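Local structure of BH0493 protein (Bacillus halodurans C-125, 2QEE) at residues Tyr50-Ala55 against Ser92-Gly97; Thr61-Glu66 against Ala77-Glu82; Glu128-Val133 against Asp164-Ala169; Met259-Lys264 against Asp284-Leu289; Glu310-Ala315 against Leu321-Cys326. The protein probably acts as a metal-dependent enzyme of the amidohydrolase superfamily, of unknown substrate, and binds zinc. One frame throughout, in Å; residues are numbered along the deposited sequence.

Contact 1: residues Tyr50-Ala55 against Ser92-Gly97; sequences YHYLVA and SEACRG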
# COMPACT_ATOMS: atom_id res chain seq x y z
N TYR C 50 -15.59 21.17 -12.27
CA TYR C 50 -15.66 19.88 -11.54
C TYR C 50 -14.97 20.11 -10.19
O TYR C 50 -13.94 20.80 -10.14
CB TYR C 50 -14.79 18.87 -12.33
CG TYR C 50 -14.84 17.40 -11.91
CD1 TYR C 50 -15.97 16.84 -11.31
CD2 TYR C 50 -13.76 16.55 -12.21
CE1 TYR C 50 -16.03 15.45 -11.01
CE2 TYR C 50 -13.82 15.15 -11.92
CZ TYR C 50 -14.95 14.61 -11.34
OH TYR C 50 -14.99 13.26 -11.03
N HIS C 51 -15.51 19.53 -9.10
CA HIS C 51 -14.99 19.84 -7.78
C HIS C 51 -13.56 19.33 -7.58
O HIS C 51 -12.81 19.88 -6.76
CB HIS C 51 -15.92 19.36 -6.66
CG HIS C 51 -16.06 17.87 -6.53
ND1 HIS C 51 -15.17 17.09 -5.81
CD2 HIS C 51 -17.00 17.02 -7.01
CE1 HIS C 51 -15.58 15.83 -5.82
NE2 HIS C 51 -16.68 15.76 -6.54
N TYR C 52 -13.17 18.27 -8.31
CA TYR C 52 -11.77 17.83 -8.21
C TYR C 52 -10.83 18.97 -8.58
O TYR C 52 -9.75 19.10 -8.01
CB TYR C 52 -11.46 16.65 -9.16
CG TYR C 52 -12.07 15.30 -8.85
CD1 TYR C 52 -13.33 15.17 -8.29
CD2 TYR C 52 -11.40 14.11 -9.24
CE1 TYR C 52 -13.89 13.90 -8.07
CE2 TYR C 52 -11.97 12.81 -9.01
CZ TYR C 52 -13.20 12.73 -8.43
OH TYR C 52 -13.74 11.51 -8.20
N LEU C 53 -11.22 19.76 -9.57
CA LEU C 53 -10.39 20.86 -10.05
C LEU C 53 -10.50 22.09 -9.16
O LEU C 53 -9.53 22.83 -9.05
CB LEU C 53 -10.69 21.22 -11.51
CG LEU C 53 -10.27 20.10 -12.51
CD1 LEU C 53 -10.47 20.56 -13.93
CD2 LEU C 53 -8.81 19.72 -12.31
N VAL C 54 -11.65 22.27 -8.53
CA VAL C 54 -11.74 23.31 -7.47
C VAL C 54 -10.72 23.08 -6.33
O VAL C 54 -9.91 23.98 -6.00
CB VAL C 54 -13.18 23.40 -6.92
CG1 VAL C 54 -13.26 24.43 -5.78
CG2 VAL C 54 -14.12 23.78 -8.07
N ALA C 55 -10.65 21.84 -5.83
CA ALA C 55 -9.64 21.50 -4.82
C ALA C 55 -8.24 21.85 -5.36
O ALA C 55 -7.44 22.52 -4.70
CB ALA C 55 -9.73 20.01 -4.48
N SER C 92 -1.79 16.60 -13.49
CA SER C 92 -2.66 15.79 -12.60
C SER C 92 -3.66 14.96 -13.40
O SER C 92 -3.96 15.28 -14.57
CB SER C 92 -3.42 16.63 -11.57
OG SER C 92 -4.51 17.28 -12.22
N GLU C 93 -4.19 13.91 -12.76
CA GLU C 93 -5.16 13.07 -13.45
C GLU C 93 -6.41 13.84 -13.93
O GLU C 93 -6.88 13.63 -15.07
CB GLU C 93 -5.56 11.90 -12.55
CG GLU C 93 -6.65 10.99 -13.05
CD GLU C 93 -6.39 10.28 -14.41
OE1 GLU C 93 -5.28 10.30 -14.96
OE2 GLU C 93 -7.40 9.76 -14.93
N ALA C 94 -6.97 14.67 -13.04
CA ALA C 94 -8.18 15.44 -13.36
C ALA C 94 -7.92 16.47 -14.48
O ALA C 94 -8.74 16.63 -15.40
CB ALA C 94 -8.71 16.10 -12.09
N CYS C 95 -6.73 17.07 -14.49
CA CYS C 95 -6.42 18.02 -15.56
C CYS C 95 -6.16 17.26 -16.87
O CYS C 95 -6.68 17.65 -17.94
CB CYS C 95 -5.22 18.86 -15.21
SG CYS C 95 -5.58 20.05 -13.88
N ARG C 96 -5.36 16.17 -16.82
CA ARG C 96 -5.19 15.32 -17.99
C ARG C 96 -6.56 14.94 -18.57
O ARG C 96 -6.77 14.96 -19.84
CB ARG C 96 -4.45 14.05 -17.60
CG ARG C 96 -4.29 12.98 -18.68
CD ARG C 96 -4.08 11.62 -17.90
NE ARG C 96 -3.95 10.55 -18.88
CZ ARG C 96 -4.01 9.26 -18.58
NH1 ARG C 96 -4.23 8.86 -17.33
NH2 ARG C 96 -3.88 8.37 -19.55
N GLY C 97 -7.46 14.53 -17.70
CA GLY C 97 -8.80 14.13 -18.15
C GLY C 97 -9.51 15.19 -18.99
O GLY C 97 -10.10 14.86 -20.02

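Contact 2: residues Thr61-Glu66 against Ala77-Glu82; sequences TDVSIE and ADLIWE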
# COMPACT_ATOMS: atom_id res chain seq x y z
N THR C 61 -4.00 29.17 -6.18
CA THR C 61 -4.48 30.52 -6.53
C THR C 61 -4.45 31.41 -5.29
O THR C 61 -4.60 30.91 -4.19
CB THR C 61 -5.89 30.51 -7.18
OG1 THR C 61 -6.21 31.84 -7.65
CG2 THR C 61 -6.95 30.07 -6.25
N ASP C 62 -4.26 32.71 -5.51
CA ASP C 62 -4.39 33.69 -4.43
C ASP C 62 -5.82 34.22 -4.31
O ASP C 62 -6.13 34.92 -3.34
CB ASP C 62 -3.42 34.85 -4.64
CG ASP C 62 -1.99 34.38 -4.83
OD1 ASP C 62 -1.41 33.80 -3.89
OD2 ASP C 62 -1.46 34.56 -5.94
N VAL C 63 -6.68 33.85 -5.26
CA VAL C 63 -8.09 34.20 -5.17
C VAL C 63 -8.70 33.48 -3.95
O VAL C 63 -8.48 32.26 -3.74
CB VAL C 63 -8.84 33.82 -6.49
CG1 VAL C 63 -10.35 33.94 -6.37
CG2 VAL C 63 -8.34 34.67 -7.66
N SER C 64 -9.47 34.19 -3.13
CA SER C 64 -10.06 33.57 -1.95
C SER C 64 -11.19 32.63 -2.33
O SER C 64 -11.83 32.80 -3.36
CB SER C 64 -10.61 34.66 -1.00
OG SER C 64 -11.88 35.09 -1.44
N ILE C 65 -11.49 31.67 -1.46
CA ILE C 65 -12.61 30.78 -1.73
C ILE C 65 -13.95 31.52 -1.92
O ILE C 65 -14.75 31.18 -2.81
CB ILE C 65 -12.73 29.59 -0.68
CG1 ILE C 65 -13.75 28.53 -1.15
CG2 ILE C 65 -13.10 30.08 0.71
CD1 ILE C 65 -13.39 27.86 -2.54
N GLU C 66 -14.18 32.54 -1.09
CA GLU C 66 -15.38 33.39 -1.22
C GLU C 66 -15.42 34.05 -2.60
O GLU C 66 -16.45 34.04 -3.28
CB GLU C 66 -15.41 34.45 -0.09
CG GLU C 66 -15.42 33.86 1.33
CD GLU C 66 -14.06 33.31 1.78
OE1 GLU C 66 -13.01 33.81 1.31
OE2 GLU C 66 -14.05 32.39 2.63
N ALA C 77 -14.05 28.89 -14.57
CA ALA C 77 -13.38 28.06 -15.57
C ALA C 77 -12.14 28.73 -16.15
O ALA C 77 -11.10 28.11 -16.33
CB ALA C 77 -14.37 27.65 -16.66
N ASP C 78 -12.23 30.04 -16.45
CA ASP C 78 -11.09 30.80 -16.87
C ASP C 78 -9.94 30.76 -15.83
O ASP C 78 -8.77 30.64 -16.20
CB ASP C 78 -11.50 32.29 -17.05
CG ASP C 78 -12.31 32.55 -18.29
OD1 ASP C 78 -12.34 31.73 -19.23
OD2 ASP C 78 -12.89 33.66 -18.35
N LEU C 79 -10.26 30.97 -14.55
CA LEU C 79 -9.26 30.97 -13.50
C LEU C 79 -8.57 29.57 -13.44
O LEU C 79 -7.33 29.47 -13.34
CB LEU C 79 -9.92 31.25 -12.14
CG LEU C 79 -8.92 31.29 -10.96
CD1 LEU C 79 -7.91 32.43 -11.06
CD2 LEU C 79 -9.63 31.27 -9.61
N ILE C 80 -9.40 28.53 -13.42
CA ILE C 80 -8.90 27.10 -13.35
C ILE C 80 -7.97 26.83 -14.54
O ILE C 80 -6.86 26.30 -14.36
CB ILE C 80 -10.03 26.09 -13.16
CG1 ILE C 80 -10.62 26.29 -11.74
CG2 ILE C 80 -9.54 24.60 -13.41
CD1 ILE C 80 -11.94 25.55 -11.47
N TRP C 81 -8.37 27.28 -15.74
CA TRP C 81 -7.56 27.10 -16.93
C TRP C 81 -6.20 27.77 -16.78
O TRP C 81 -5.14 27.16 -16.97
CB TRP C 81 -8.29 27.65 -18.18
CG TRP C 81 -7.60 27.34 -19.45
CD1 TRP C 81 -6.91 28.22 -20.23
CD2 TRP C 81 -7.59 26.09 -20.14
NE1 TRP C 81 -6.46 27.60 -21.37
CE2 TRP C 81 -6.88 26.29 -21.35
CE3 TRP C 81 -8.14 24.83 -19.88
CZ2 TRP C 81 -6.67 25.26 -22.28
CZ3 TRP C 81 -7.94 23.80 -20.80
CH2 TRP C 81 -7.18 24.01 -21.97
N GLU C 82 -6.20 29.06 -16.42
CA GLU C 82 -4.96 29.78 -16.24
C GLU C 82 -4.05 29.16 -15.15
O GLU C 82 -2.86 28.97 -15.39
CB GLU C 82 -5.27 31.26 -15.92
CG GLU C 82 -4.06 32.13 -15.68
CD GLU C 82 -3.21 32.39 -16.93
OE1 GLU C 82 -3.67 32.14 -18.08
OE2 GLU C 82 -2.05 32.82 -16.73

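Contact 3: residues Glu128-Val133 against Asp164-Ala169; sequences EQVDTV and DSRFHA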
# COMPACT_ATOMS: atom_id res chain seq x y z
N GLU C 128 -28.18 15.81 -28.37
CA GLU C 128 -27.09 15.62 -29.35
C GLU C 128 -25.77 15.30 -28.65
O GLU C 128 -25.03 14.43 -29.12
CB GLU C 128 -26.90 16.87 -30.19
CG GLU C 128 -28.04 17.09 -31.17
CD GLU C 128 -27.96 18.40 -31.91
OE1 GLU C 128 -27.38 19.40 -31.42
OE2 GLU C 128 -28.52 18.43 -33.04
N GLN C 129 -25.49 16.02 -27.56
CA GLN C 129 -24.20 15.82 -26.86
C GLN C 129 -24.16 14.45 -26.22
O GLN C 129 -23.10 13.79 -26.21
CB GLN C 129 -23.88 16.94 -25.85
CG GLN C 129 -22.46 16.84 -25.20
CD GLN C 129 -21.29 17.03 -26.20
OE1 GLN C 129 -21.47 16.92 -27.43
NE2 GLN C 129 -20.08 17.30 -25.67
N VAL C 130 -25.26 14.05 -25.63
CA VAL C 130 -25.36 12.66 -25.10
C VAL C 130 -25.05 11.66 -26.22
O VAL C 130 -24.25 10.74 -26.05
CB VAL C 130 -26.73 12.39 -24.39
CG1 VAL C 130 -26.91 10.95 -24.09
CG2 VAL C 130 -26.82 13.19 -23.10
N ASP C 131 -25.69 11.81 -27.38
CA ASP C 131 -25.40 10.91 -28.50
C ASP C 131 -23.91 10.87 -28.84
O ASP C 131 -23.34 9.81 -28.98
CB ASP C 131 -26.23 11.30 -29.73
CG ASP C 131 -27.67 10.89 -29.60
OD1 ASP C 131 -28.03 10.14 -28.68
OD2 ASP C 131 -28.47 11.31 -30.48
N THR C 132 -23.31 12.04 -29.02
CA THR C 132 -21.90 12.15 -29.33
C THR C 132 -21.05 11.46 -28.25
O THR C 132 -20.18 10.63 -28.57
CB THR C 132 -21.48 13.61 -29.45
OG1 THR C 132 -22.26 14.24 -30.49
CG2 THR C 132 -20.01 13.68 -29.83
N VAL C 133 -21.29 11.83 -26.99
CA VAL C 133 -20.41 11.38 -25.91
C VAL C 133 -20.51 9.88 -25.68
O VAL C 133 -19.48 9.22 -25.52
CB VAL C 133 -20.63 12.21 -24.59
CG1 VAL C 133 -19.94 11.52 -23.36
CG2 VAL C 133 -20.09 13.56 -24.79
N ASP C 164 -34.51 7.72 -20.82
CA ASP C 164 -34.41 6.85 -22.00
C ASP C 164 -33.71 5.53 -21.68
O ASP C 164 -33.20 5.38 -20.56
CB ASP C 164 -33.90 7.55 -23.25
CG ASP C 164 -32.43 7.75 -23.28
OD1 ASP C 164 -31.64 6.77 -23.30
OD2 ASP C 164 -32.08 8.92 -23.37
N SER C 165 -33.75 4.59 -22.62
CA SER C 165 -33.49 3.18 -22.37
C SER C 165 -32.02 2.98 -22.00
O SER C 165 -31.65 1.93 -21.48
CB SER C 165 -33.78 2.36 -23.65
OG SER C 165 -33.09 2.94 -24.74
N ARG C 166 -31.22 3.99 -22.32
CA ARG C 166 -29.72 3.95 -22.08
C ARG C 166 -29.36 4.29 -20.64
O ARG C 166 -28.22 4.04 -20.20
CB ARG C 166 -29.00 4.91 -23.00
CG ARG C 166 -29.15 4.59 -24.47
CD ARG C 166 -28.60 5.70 -25.35
NE ARG C 166 -29.28 6.96 -25.12
CZ ARG C 166 -29.01 8.10 -25.77
NH1 ARG C 166 -28.06 8.15 -26.71
NH2 ARG C 166 -29.71 9.18 -25.46
N PHE C 167 -30.33 4.84 -19.91
CA PHE C 167 -30.12 5.38 -18.54
C PHE C 167 -30.94 4.59 -17.56
O PHE C 167 -32.15 4.34 -17.75
CB PHE C 167 -30.47 6.87 -18.45
CG PHE C 167 -29.54 7.76 -19.20
CD1 PHE C 167 -28.54 8.47 -18.49
CD2 PHE C 167 -29.63 7.91 -20.57
CE1 PHE C 167 -27.64 9.29 -19.13
CE2 PHE C 167 -28.75 8.75 -21.27
CZ PHE C 167 -27.71 9.42 -20.56
N HIS C 168 -30.28 4.16 -16.50
CA HIS C 168 -30.91 3.32 -15.54
C HIS C 168 -30.89 3.99 -14.18
O HIS C 168 -29.97 4.71 -13.85
CB HIS C 168 -30.24 1.94 -15.44
CG HIS C 168 -30.08 1.28 -16.78
ND1 HIS C 168 -30.98 0.35 -17.27
CD2 HIS C 168 -29.15 1.45 -17.75
CE1 HIS C 168 -30.59 -0.05 -18.47
NE2 HIS C 168 -29.49 0.61 -18.79
N ALA C 169 -31.94 3.78 -13.41
CA ALA C 169 -32.05 4.41 -12.07
C ALA C 169 -31.31 3.65 -10.99
O ALA C 169 -31.26 2.41 -10.97
CB ALA C 169 -33.55 4.52 -11.64
O HOH W 1 -29.90 11.75 -26.68

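Contact 4: residues Met259-Lys264 against Asp284-Leu289; sequences MMIGVK and DGVEHL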
# COMPACT_ATOMS: atom_id res chain seq x y z
N MET C 259 -22.92 -0.04 -1.07
CA MET C 259 -22.35 0.73 0.02
C MET C 259 -21.01 1.30 -0.45
O MET C 259 -20.15 0.55 -0.87
CB MET C 259 -22.11 -0.15 1.22
CG MET C 259 -23.37 -0.85 1.75
SD MET C 259 -23.12 -1.78 3.27
CE MET C 259 -22.27 -3.19 2.67
N MET C 260 -20.89 2.62 -0.40
CA MET C 260 -19.66 3.30 -0.79
C MET C 260 -19.06 3.85 0.50
O MET C 260 -19.57 4.82 1.04
CB MET C 260 -20.02 4.39 -1.79
CG MET C 260 -20.78 3.75 -2.99
SD MET C 260 -21.07 4.88 -4.35
CE MET C 260 -21.07 6.50 -3.65
N ILE C 261 -17.99 3.20 1.00
CA ILE C 261 -17.61 3.38 2.38
C ILE C 261 -16.27 4.14 2.46
O ILE C 261 -15.32 3.80 1.75
CB ILE C 261 -17.46 2.02 3.06
CG1 ILE C 261 -18.82 1.29 3.14
CG2 ILE C 261 -16.86 2.22 4.49
CD1 ILE C 261 -18.70 -0.25 3.40
N GLY C 262 -16.17 5.14 3.34
CA GLY C 262 -14.84 5.72 3.66
C GLY C 262 -14.76 7.23 3.51
O GLY C 262 -13.70 7.81 3.78
N VAL C 263 -15.88 7.88 3.18
CA VAL C 263 -15.87 9.34 2.94
C VAL C 263 -16.13 10.05 4.27
O VAL C 263 -17.08 9.71 4.98
CB VAL C 263 -16.89 9.78 1.84
CG1 VAL C 263 -18.35 9.40 2.21
CG2 VAL C 263 -16.75 11.26 1.60
N LYS C 264 -15.23 10.96 4.61
CA LYS C 264 -15.41 11.82 5.79
C LYS C 264 -15.91 13.19 5.28
O LYS C 264 -15.18 13.98 4.68
CB LYS C 264 -14.07 11.92 6.55
CG LYS C 264 -14.18 12.86 7.78
CD LYS C 264 -12.96 12.64 8.73
CE LYS C 264 -13.22 13.34 10.07
NZ LYS C 264 -11.98 13.50 10.88
N ASP C 284 -15.49 -4.99 9.73
CA ASP C 284 -16.42 -5.80 10.53
C ASP C 284 -17.88 -5.70 10.09
O ASP C 284 -18.61 -6.74 10.07
CB ASP C 284 -16.30 -5.41 12.02
CG ASP C 284 -15.00 -5.89 12.68
OD1 ASP C 284 -14.13 -6.48 11.99
OD2 ASP C 284 -14.85 -5.64 13.91
N GLY C 285 -18.34 -4.49 9.80
CA GLY C 285 -19.79 -4.29 9.51
C GLY C 285 -20.12 -4.96 8.21
O GLY C 285 -21.23 -5.51 8.03
N VAL C 286 -19.22 -4.80 7.24
CA VAL C 286 -19.43 -5.39 5.89
C VAL C 286 -19.42 -6.91 6.00
O VAL C 286 -20.29 -7.59 5.42
CB VAL C 286 -18.36 -4.94 4.85
CG1 VAL C 286 -18.70 -5.55 3.49
CG2 VAL C 286 -18.27 -3.38 4.80
N GLU C 287 -18.44 -7.45 6.73
CA GLU C 287 -18.35 -8.87 7.03
C GLU C 287 -19.65 -9.41 7.64
O GLU C 287 -20.21 -10.43 7.20
CB GLU C 287 -17.15 -9.11 7.97
CG GLU C 287 -16.92 -10.58 8.25
CD GLU C 287 -16.08 -10.80 9.50
OE1 GLU C 287 -15.11 -10.03 9.70
OE2 GLU C 287 -16.36 -11.75 10.26
N HIS C 288 -20.12 -8.71 8.67
CA HIS C 288 -21.36 -9.11 9.33
C HIS C 288 -22.56 -9.13 8.37
O HIS C 288 -23.33 -10.12 8.30
CB HIS C 288 -21.62 -8.16 10.52
CG HIS C 288 -22.90 -8.47 11.23
ND1 HIS C 288 -22.94 -9.17 12.42
CD2 HIS C 288 -24.19 -8.23 10.87
CE1 HIS C 288 -24.20 -9.34 12.77
NE2 HIS C 288 -24.97 -8.75 11.88
N LEU C 289 -22.70 -8.07 7.60
CA LEU C 289 -23.79 -7.95 6.63
C LEU C 289 -23.74 -9.13 5.67
O LEU C 289 -24.75 -9.78 5.46
CB LEU C 289 -23.71 -6.61 5.91
CG LEU C 289 -24.26 -5.40 6.69
CD1 LEU C 289 -23.88 -4.06 6.04
CD2 LEU C 289 -25.82 -5.51 6.80

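Contact 5: residues Glu310-Ala315 against Leu321-Cys326; sequences ELVVLA and LMIFGC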
# COMPACT_ATOMS: atom_id res chain seq x y z
N GLU C 310 -7.81 -5.94 1.60
CA GLU C 310 -8.68 -6.74 2.48
C GLU C 310 -10.12 -6.80 1.93
O GLU C 310 -10.82 -7.79 2.12
CB GLU C 310 -8.58 -6.27 3.93
CG GLU C 310 -9.08 -4.87 4.15
CD GLU C 310 -8.75 -4.30 5.55
OE1 GLU C 310 -8.04 -4.97 6.33
OE2 GLU C 310 -9.17 -3.15 5.80
N LEU C 311 -10.55 -5.73 1.24
CA LEU C 311 -11.83 -5.83 0.51
C LEU C 311 -11.83 -6.99 -0.55
O LEU C 311 -12.82 -7.75 -0.66
CB LEU C 311 -12.15 -4.50 -0.16
CG LEU C 311 -13.43 -4.46 -1.01
CD1 LEU C 311 -14.67 -4.71 -0.09
CD2 LEU C 311 -13.51 -3.17 -1.76
N VAL C 312 -10.74 -7.11 -1.30
CA VAL C 312 -10.59 -8.27 -2.23
C VAL C 312 -10.65 -9.56 -1.48
O VAL C 312 -11.40 -10.51 -1.90
CB VAL C 312 -9.26 -8.19 -2.97
CG1 VAL C 312 -9.08 -9.42 -3.88
CG2 VAL C 312 -9.24 -6.89 -3.76
N VAL C 313 -9.97 -9.65 -0.32
CA VAL C 313 -10.02 -10.94 0.38
C VAL C 313 -11.44 -11.22 0.87
O VAL C 313 -11.92 -12.37 0.85
CB VAL C 313 -9.04 -11.00 1.60
CG1 VAL C 313 -9.09 -12.40 2.26
CG2 VAL C 313 -7.59 -10.69 1.14
N LEU C 314 -12.16 -10.18 1.26
CA LEU C 314 -13.53 -10.40 1.74
C LEU C 314 -14.42 -10.93 0.59
O LEU C 314 -15.30 -11.78 0.81
CB LEU C 314 -14.08 -9.08 2.29
CG LEU C 314 -15.38 -9.27 3.12
CD1 LEU C 314 -15.24 -10.27 4.28
CD2 LEU C 314 -15.80 -7.89 3.64
N ALA C 315 -14.22 -10.40 -0.62
CA ALA C 315 -14.92 -10.91 -1.85
C ALA C 315 -14.59 -12.42 -2.05
O ALA C 315 -15.45 -13.23 -2.50
CB ALA C 315 -14.52 -10.14 -3.08
N LEU C 321 -21.14 -10.67 -2.24
CA LEU C 321 -20.43 -9.41 -2.38
C LEU C 321 -19.93 -9.28 -3.82
O LEU C 321 -19.26 -10.21 -4.33
CB LEU C 321 -19.19 -9.38 -1.45
CG LEU C 321 -18.33 -8.14 -1.54
CD1 LEU C 321 -19.13 -6.83 -1.28
CD2 LEU C 321 -17.15 -8.30 -0.57
N MET C 322 -20.20 -8.13 -4.43
CA MET C 322 -19.62 -7.81 -5.73
C MET C 322 -18.89 -6.51 -5.45
O MET C 322 -19.49 -5.53 -5.04
CB MET C 322 -20.66 -7.59 -6.83
CG MET C 322 -20.11 -7.11 -8.18
SD MET C 322 -18.84 -8.28 -8.77
CE MET C 322 -19.86 -9.65 -9.22
N ILE C 323 -17.57 -6.50 -5.63
CA ILE C 323 -16.83 -5.22 -5.48
C ILE C 323 -16.72 -4.51 -6.81
O ILE C 323 -16.64 -5.16 -7.89
CB ILE C 323 -15.42 -5.44 -4.83
CG1 ILE C 323 -14.50 -6.17 -5.77
CG2 ILE C 323 -15.60 -6.16 -3.46
CD1 ILE C 323 -13.15 -6.52 -5.02
N PHE C 324 -16.73 -3.17 -6.79
CA PHE C 324 -16.75 -2.42 -8.03
C PHE C 324 -15.88 -1.18 -7.94
O PHE C 324 -15.87 -0.52 -6.85
CB PHE C 324 -18.18 -2.03 -8.45
CG PHE C 324 -18.83 -0.98 -7.58
CD1 PHE C 324 -18.80 0.39 -7.94
CD2 PHE C 324 -19.49 -1.36 -6.41
CE1 PHE C 324 -19.43 1.36 -7.13
CE2 PHE C 324 -20.15 -0.39 -5.59
CZ PHE C 324 -20.09 0.99 -5.99
N GLY C 325 -15.13 -0.94 -9.00
CA GLY C 325 -14.60 0.38 -9.33
C GLY C 325 -13.46 0.85 -8.42
O GLY C 325 -13.11 0.25 -7.40
N CYS C 326 -12.90 1.97 -8.85
CA CYS C 326 -11.87 2.63 -8.11
C CYS C 326 -12.39 4.01 -7.87
O CYS C 326 -12.30 4.86 -8.74
CB CYS C 326 -10.61 2.67 -9.00
SG CYS C 326 -10.04 1.03 -9.53

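Contact 1: residues Tyr50-Ala55 against Ser92-Gly97
Ser92 OG is gripped twice, by the backbone N of Cys95 and by Glu56, and Cys95 in turn meets Leu53 across the contact. The Cys95 N to Ser92 OG bond measures 3.2 Å and is the N-cap bond of helix 93-104. That helix packs against helix 51-58, with the short axes 9.8 Å apart and running 128° from one another. Ala94 CB packs against both Tyr52 and Leu53. Tyr52 CB lies 4.1 Å from Ala94 CB. The Tyr52 side chain as a whole comes near the metal site, about 5 Å from the side chain of Asp357 at the nearest atoms. Trp328 meets the Tyr52 ring at a shallow angle between planes. In Leu53, chi1 of -67° sets CG beside the backbone N, and the CD2 branch, not the extended CD1, points to helix 93-104. This methyl bridges two neighbours: Leu53 CD2 is 3.6 Å from both Ala94 CB and Cys95 SG.

Contact 2: residues Thr61-Glu66 against Ala77-Glu82
The backbones of Thr61 and Leu79 come no nearer than 8.5 Å between CA atoms, so side chains alone span the gap. The motif on the first side is an ST turn at Thr61, in the link between helix 51-58 and helix 65-70. The other side is helix 73-86. Thr61 OG1 lies anti to the backbone N (chi1 -172°), which turns the hydroxyl along the chain toward Val63. Val63 N donates a hydrogen bond to Thr61 OG1 at 3.2 Å, with a fairly straight N-H...O angle of 162°. The same OG1 is hydrogen-bonded to Glu83, one turn beyond Leu79 on the helix, and this is its strongest partner. Leu79 crosses the Thr61 side chain at about a right angle. Leu79 CD1 is 3.9 Å from Thr61 OG1, a van der Waals contact between methyl and hydroxyl oxygen. Were Thr61 a valine, Glu83 and the N-H of Val63 would probably each be left without this hydroxyl partner, and the turn would be freer to move. Val63 and Leu79 reach toward each other tip to tip. Ser64 then N-caps helix 65-70 through Ala67 N. The contact is small and lies at the protein surface. Val63 CG2 stands 4.1 Å from Leu79 CD1.

Contact 3: residues Glu128-Val133 against Asp164-Ala169
Arg166 and Phe167 face Asp131 and Val130 where a type I turn leads into strand 167-168, which runs parallel to strand 139-143. The turn starts at Asp164, whose OD1 makes an Asx turn with Arg166 N at 3.0 Å. The same carboxylate is held side-on by the guanidinium: Arg166 NE is 3.0 Å from Asp164 OD1, and Arg166 NH2 is 3.2 Å from Asp164 OD2. A bend at chi3 (-60°) fits Arg166 to this grip. Arg166 NH1 forms a salt bridge to Asp131 OD1 at 2.8 Å, the oxygen lying 18° out of the guanidinium plane. The planes of the Asp131 carboxylate and the Arg166 guanidinium are 63° apart. A water accepts from Arg166 NH2 and donates to Asp131 OD1, so it backs up the bridge. Asp164, Arg166 and Asp131 thus form a salt-bridge network linking the turn to helix 126-136. Val130 CG1 covers one guanidinium face, 3.6 Å from Arg166 NH2. Phe167 follows, offering its ring edge to the same methyl, with Phe167 CZ 3.9 Å from Val130 CG1.

Contact 4: residues Met259-Lys264 against Asp284-Leu289
Ile261 and Val286 lie alongside each other, pointing opposite ways, and their ends meet tightly. Ile261 CD1 is 3.5 Å from Val286 CG2, a little closer than usual for two methyls. The extended Ile261 chain (chi2 162°) carries CD1 out from the strand to this point. The second pair is turned differently. Met259 and Leu289 meet at a slant, and Leu289 CD1 rests against the thioether. Leu289 CD1 lies 3.7 Å from Met259 SD and 3.8 Å from Met259 CE. A bend at chi3 (-75°) folds the Met259 methyl back, so that sulfur and methyl both face the same leucine methyl. Met259 CE also comes within 4.4 Å of Val286 CG1, a looser touch that joins the two pairs. All four side chains are buried. Between subunits, Glu287 forms a salt bridge with Lys264 of a neighbouring subunit, which joins this helix to that chain. Strand 259-261 and helix 284-289 run nearly antiparallel, at 161° and 11.8 Å between axes. This strand-helix packing belongs to a crossover from strand 257-264 through helix 284-292 to the parallel strand 298-302. The connection also holds the short strand 277-278. It is consistent with the distorted beta/alpha barrel of amidohydrolases.

Contact 5: residues Glu310-Ala315 against Leu321-Cys326
Ile323 reaches from strand 321-323 into the side of helix 310-315. From its CB, one branch, CG2, meets Leu311: Ile323 CG2 is 3.7 Å from Leu311 CG and 3.8 Å from Leu311 CD1. Ile323 CG2 also lies 4.1 Å from Ala315 CB. The other branch starts at CG1, which sits between the backbone N and the carbonyl carbon (chi1 69°). It leads to the tip, where Ile323 CD1 is 4.1 Å from Val312 CG2. With alanine in place of Ile323, CG2 and CD1 are lost, which is likely to open a gap between the strand and Leu311, Val312 and Ala315. Leu321 lies two residues earlier on the same face of the strand. Leu321 CD2 lies over the helix backbone, 3.6 Å from Ala315 N, and also touches Leu314. Helix and strand belong to the beta-alpha-beta unit 298-302, 308-317, 321-323. Arg59 of a neighbouring subunit hydrogen-bonds Ala315 O and Leu321 O. Across the interface the touching side chains are all apolar and buried, so the fit depends on shape and the hydrophobic effect.

Contacts 1 and 2 belong to one group of helices. Contact 2 is nested within the chain loop that contact 1 closes, and the two touch where Leu53 CB meets Ile80 CG2 at 4.0 Å. Contacts 4 and 5 pack on the same sheet, with centres 11 Å apart. They meet at Val286 CG1 and Leu314 CD2, 3.7 Å apart. Contact 3 touches none of the others; its centre is 24 Å from that of contact 1, and the Phe167 side chain is about 10 Å from that of His30. The zinc, bound by His28, His30 and Asp357, is about 7 Å from the Tyr52 side chain of contact 1 and about 12 Å from the Met259 side chain of contact 4. Contact 2 lies away from the metal site.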